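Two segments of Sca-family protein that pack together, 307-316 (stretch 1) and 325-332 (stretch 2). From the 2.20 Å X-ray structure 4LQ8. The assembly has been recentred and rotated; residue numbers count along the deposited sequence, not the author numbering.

Stretch 1, residues 307-316: TRGKYKEMMK
Stretch 2, residues 325-332: SVDLSQAE

Asp327 anchors this contact, receiving the helix through both its side chain and its backbone. Lys312 NZ donates to Asp327 OD2 at 3.1 Å, a hydrogen bond within a salt bridge, and Tyr311 OH donates to Asp327 O at 2.7 Å. Two consecutive helical residues thus converge on one loop residue. Lys312 starts sideways from the other stretch and gets there by reach: chi1 and chi2 are m (-60° and -61°), chi3 and chi4 t, and the ammonium ends up near the carboxylate. Tyr311 points toward the loop, chi1 t at 179° and chi2 76°, with Asp327 OD2 lying oblique to its ring, 3.6 Å from Tyr311 CE2.

The carboxylate is itself held in place. Asp327 has chi1 t (-170°) and chi2 -65°, and Ser329 OG, with chi1 p (82°), donates to Asp327 OD1 at 2.6 Å. One oxygen, OD1, therefore serves the serine that opens the strand, and the other, OD2, the lysine. A water extends the network: it accepts from Arg308 NH2 at 3.0 Å and from Lys312 NZ at 2.9 Å, and donates to Ser329 OG at 2.9 Å, so Arg308 joins the polar cluster without touching the serine directly.

The backbone that presents Arg308, Tyr311 and Lys312 is a regular helix, 308-316, with phi/psi near -60/-45 and a regular ladder of i to i-4 N-H...O bonds. Thr307 (-89/169, chi1 p) caps its start, Thr307 OG1 accepting from Lys310 N at 3.3 Å. Opposite in direction runs strand 329-332, its axis at 161° to the helix and 11.5 Å away at closest approach. Before it, the loop passes through Ser325 (-55/138), Val326 (-119/147), Asp327 (-55/-61) and Leu328, whose positive phi (43/49) comes just ahead of the extended Ser329 (-135/156). Register is set by two CA pairs: Met315 CA lies 7.1 Å from Asp327 CA, and Arg308 CA lies 8.3 Å from Ala331 CA.

Van der Waals packing flanks the polar centre. Met315, all m (-85°, -54°, -64°), points toward the loop and lays CE along its backbone, 3.5 Å from Asp327 N and 3.6 Å from Ser325 O, while Met315 SD sits 3.9 Å from Ser325 CB. At the other end Ala331 CB covers one face of the Arg308 guanidinium, 3.6 Å from Arg308 NH2; Arg308 has chi1 -149°, chi2 -130°, chi3 t and chi4 152°. Strand alternation shows in the CB directions: Ser329 and Ala331 toward the helix, Gln330 away. The contact buries 343 Å² in all, a modest area organised around one well-braced carboxylate.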

# COMPACT_ATOMS: atom_id res chain seq x y z
N THR A 307 -7.92 5.22 -5.06
CA THR A 307 -7.80 5.86 -6.38
C THR A 307 -6.49 6.63 -6.39
O THR A 307 -5.90 6.85 -5.34
CB THR A 307 -8.97 6.82 -6.65
OG1 THR A 307 -8.93 7.85 -5.67
CG2 THR A 307 -10.35 6.11 -6.71
N ARG A 308 -6.06 7.10 -7.56
CA ARG A 308 -4.84 7.90 -7.69
C ARG A 308 -4.88 9.19 -6.87
O ARG A 308 -3.91 9.52 -6.19
CB ARG A 308 -4.55 8.19 -9.15
CG ARG A 308 -3.06 8.29 -9.37
CD ARG A 308 -2.64 9.51 -10.11
NE ARG A 308 -1.31 9.25 -10.66
CZ ARG A 308 -0.83 9.81 -11.76
NH1 ARG A 308 -1.55 10.70 -12.43
NH2 ARG A 308 0.39 9.51 -12.18
N GLY A 309 -6.01 9.89 -6.91
CA GLY A 309 -6.20 11.13 -6.17
C GLY A 309 -6.11 10.87 -4.68
O GLY A 309 -5.41 11.59 -3.98
N LYS A 310 -6.76 9.81 -4.19
CA LYS A 310 -6.70 9.47 -2.77
C LYS A 310 -5.25 9.05 -2.36
O LYS A 310 -4.74 9.50 -1.34
CB LYS A 310 -7.72 8.38 -2.42
CG LYS A 310 -7.72 7.95 -0.95
CD LYS A 310 -8.01 9.09 0.02
CE LYS A 310 -9.42 9.63 -0.13
NZ LYS A 310 -9.68 10.66 0.91
N TYR A 311 -4.61 8.24 -3.20
CA TYR A 311 -3.25 7.78 -2.96
C TYR A 311 -2.28 8.95 -2.84
O TYR A 311 -1.50 8.99 -1.89
CB TYR A 311 -2.81 6.83 -4.07
CG TYR A 311 -1.39 6.33 -3.88
CD1 TYR A 311 -1.10 5.34 -2.94
CD2 TYR A 311 -0.34 6.83 -4.65
CE1 TYR A 311 0.19 4.86 -2.78
CE2 TYR A 311 0.96 6.34 -4.50
CZ TYR A 311 1.22 5.36 -3.56
OH TYR A 311 2.48 4.87 -3.38
N LYS A 312 -2.35 9.93 -3.78
CA LYS A 312 -1.52 11.14 -3.73
C LYS A 312 -1.79 11.98 -2.46
O LYS A 312 -0.85 12.46 -1.86
CB LYS A 312 -1.70 12.01 -5.01
CG LYS A 312 -1.31 11.28 -6.32
CD LYS A 312 0.17 10.82 -6.43
CE LYS A 312 0.41 9.86 -7.61
NZ LYS A 312 1.85 9.67 -7.92
N GLU A 313 -3.06 12.13 -2.05
CA GLU A 313 -3.41 12.86 -0.82
C GLU A 313 -2.82 12.16 0.42
O GLU A 313 -2.30 12.83 1.32
CB GLU A 313 -4.92 12.91 -0.62
CG GLU A 313 -5.64 14.06 -1.28
CD GLU A 313 -7.16 13.93 -1.23
OE1 GLU A 313 -7.68 13.28 -0.29
OE2 GLU A 313 -7.82 14.47 -2.14
N MET A 314 -2.92 10.81 0.47
CA MET A 314 -2.39 9.99 1.57
C MET A 314 -0.88 10.03 1.57
O MET A 314 -0.29 10.22 2.62
CB MET A 314 -2.91 8.54 1.50
CG MET A 314 -4.40 8.44 1.75
SD MET A 314 -5.00 6.75 1.61
CE MET A 314 -4.79 6.20 3.33
N MET A 315 -0.25 9.92 0.39
CA MET A 315 1.21 10.01 0.27
C MET A 315 1.70 11.37 0.82
O MET A 315 2.60 11.40 1.65
CB MET A 315 1.69 9.79 -1.18
CG MET A 315 1.86 8.31 -1.53
SD MET A 315 2.94 7.33 -0.41
CE MET A 315 4.52 8.16 -0.69
N LYS A 316 1.03 12.47 0.42
CA LYS A 316 1.32 13.82 0.91
C LYS A 316 1.25 13.94 2.46
O LYS A 316 2.17 14.47 3.07
CB LYS A 316 0.41 14.86 0.23
CG LYS A 316 0.75 16.33 0.54
CD LYS A 316 2.12 16.76 -0.02
CE LYS A 316 2.67 18.00 0.65
NZ LYS A 316 4.06 18.31 0.21
N SER A 325 7.08 5.74 3.72
CA SER A 325 6.55 5.34 2.42
C SER A 325 7.16 6.14 1.29
O SER A 325 7.36 7.36 1.41
CB SER A 325 5.03 5.52 2.38
OG SER A 325 4.42 4.49 3.12
N VAL A 326 7.48 5.45 0.20
CA VAL A 326 7.96 6.09 -1.01
C VAL A 326 6.93 5.76 -2.11
O VAL A 326 6.29 4.70 -2.06
CB VAL A 326 9.44 5.76 -1.34
CG1 VAL A 326 10.35 6.38 -0.29
CG2 VAL A 326 9.67 4.26 -1.42
N ASP A 327 6.73 6.69 -3.04
CA ASP A 327 5.67 6.61 -4.03
C ASP A 327 5.68 5.30 -4.87
O ASP A 327 4.68 4.55 -4.83
CB ASP A 327 5.62 7.86 -4.91
CG ASP A 327 4.39 7.89 -5.78
OD1 ASP A 327 4.27 7.01 -6.64
OD2 ASP A 327 3.51 8.71 -5.52
N LEU A 328 6.75 5.03 -5.60
CA LEU A 328 6.90 3.80 -6.42
C LEU A 328 5.62 3.40 -7.22
O LEU A 328 5.17 2.26 -7.15
CB LEU A 328 7.42 2.61 -5.57
CG LEU A 328 8.71 2.81 -4.74
CD1 LEU A 328 9.07 1.53 -3.99
CD2 LEU A 328 9.88 3.25 -5.64
N SER A 329 5.03 4.37 -7.94
CA SER A 329 3.80 4.12 -8.69
C SER A 329 3.84 4.71 -10.09
O SER A 329 4.63 5.60 -10.38
CB SER A 329 2.57 4.60 -7.92
OG SER A 329 2.40 5.99 -8.09
N GLN A 330 3.03 4.14 -11.00
CA GLN A 330 3.00 4.60 -12.38
C GLN A 330 1.57 4.53 -12.93
O GLN A 330 0.92 3.49 -12.80
CB GLN A 330 3.93 3.75 -13.30
CG GLN A 330 5.41 3.62 -12.88
CD GLN A 330 5.70 2.45 -11.94
OE1 GLN A 330 5.38 1.29 -12.21
NE2 GLN A 330 6.37 2.74 -10.82
N ALA A 331 1.11 5.61 -13.55
CA ALA A 331 -0.18 5.62 -14.23
C ALA A 331 0.03 4.82 -15.53
O ALA A 331 1.08 4.93 -16.16
CB ALA A 331 -0.60 7.03 -14.55
N GLU A 332 -0.92 3.95 -15.85
CA GLU A 332 -0.81 3.11 -17.04
C GLU A 332 -2.00 3.33 -17.93
O GLU A 332 -3.01 3.86 -17.49
CB GLU A 332 -0.71 1.61 -16.64
CG GLU A 332 0.57 1.23 -15.91
CD GLU A 332 1.88 1.31 -16.68
OE1 GLU A 332 1.86 1.60 -17.90
OE2 GLU A 332 2.94 1.09 -16.06
O HOH W 1 1.99 7.91 -10.20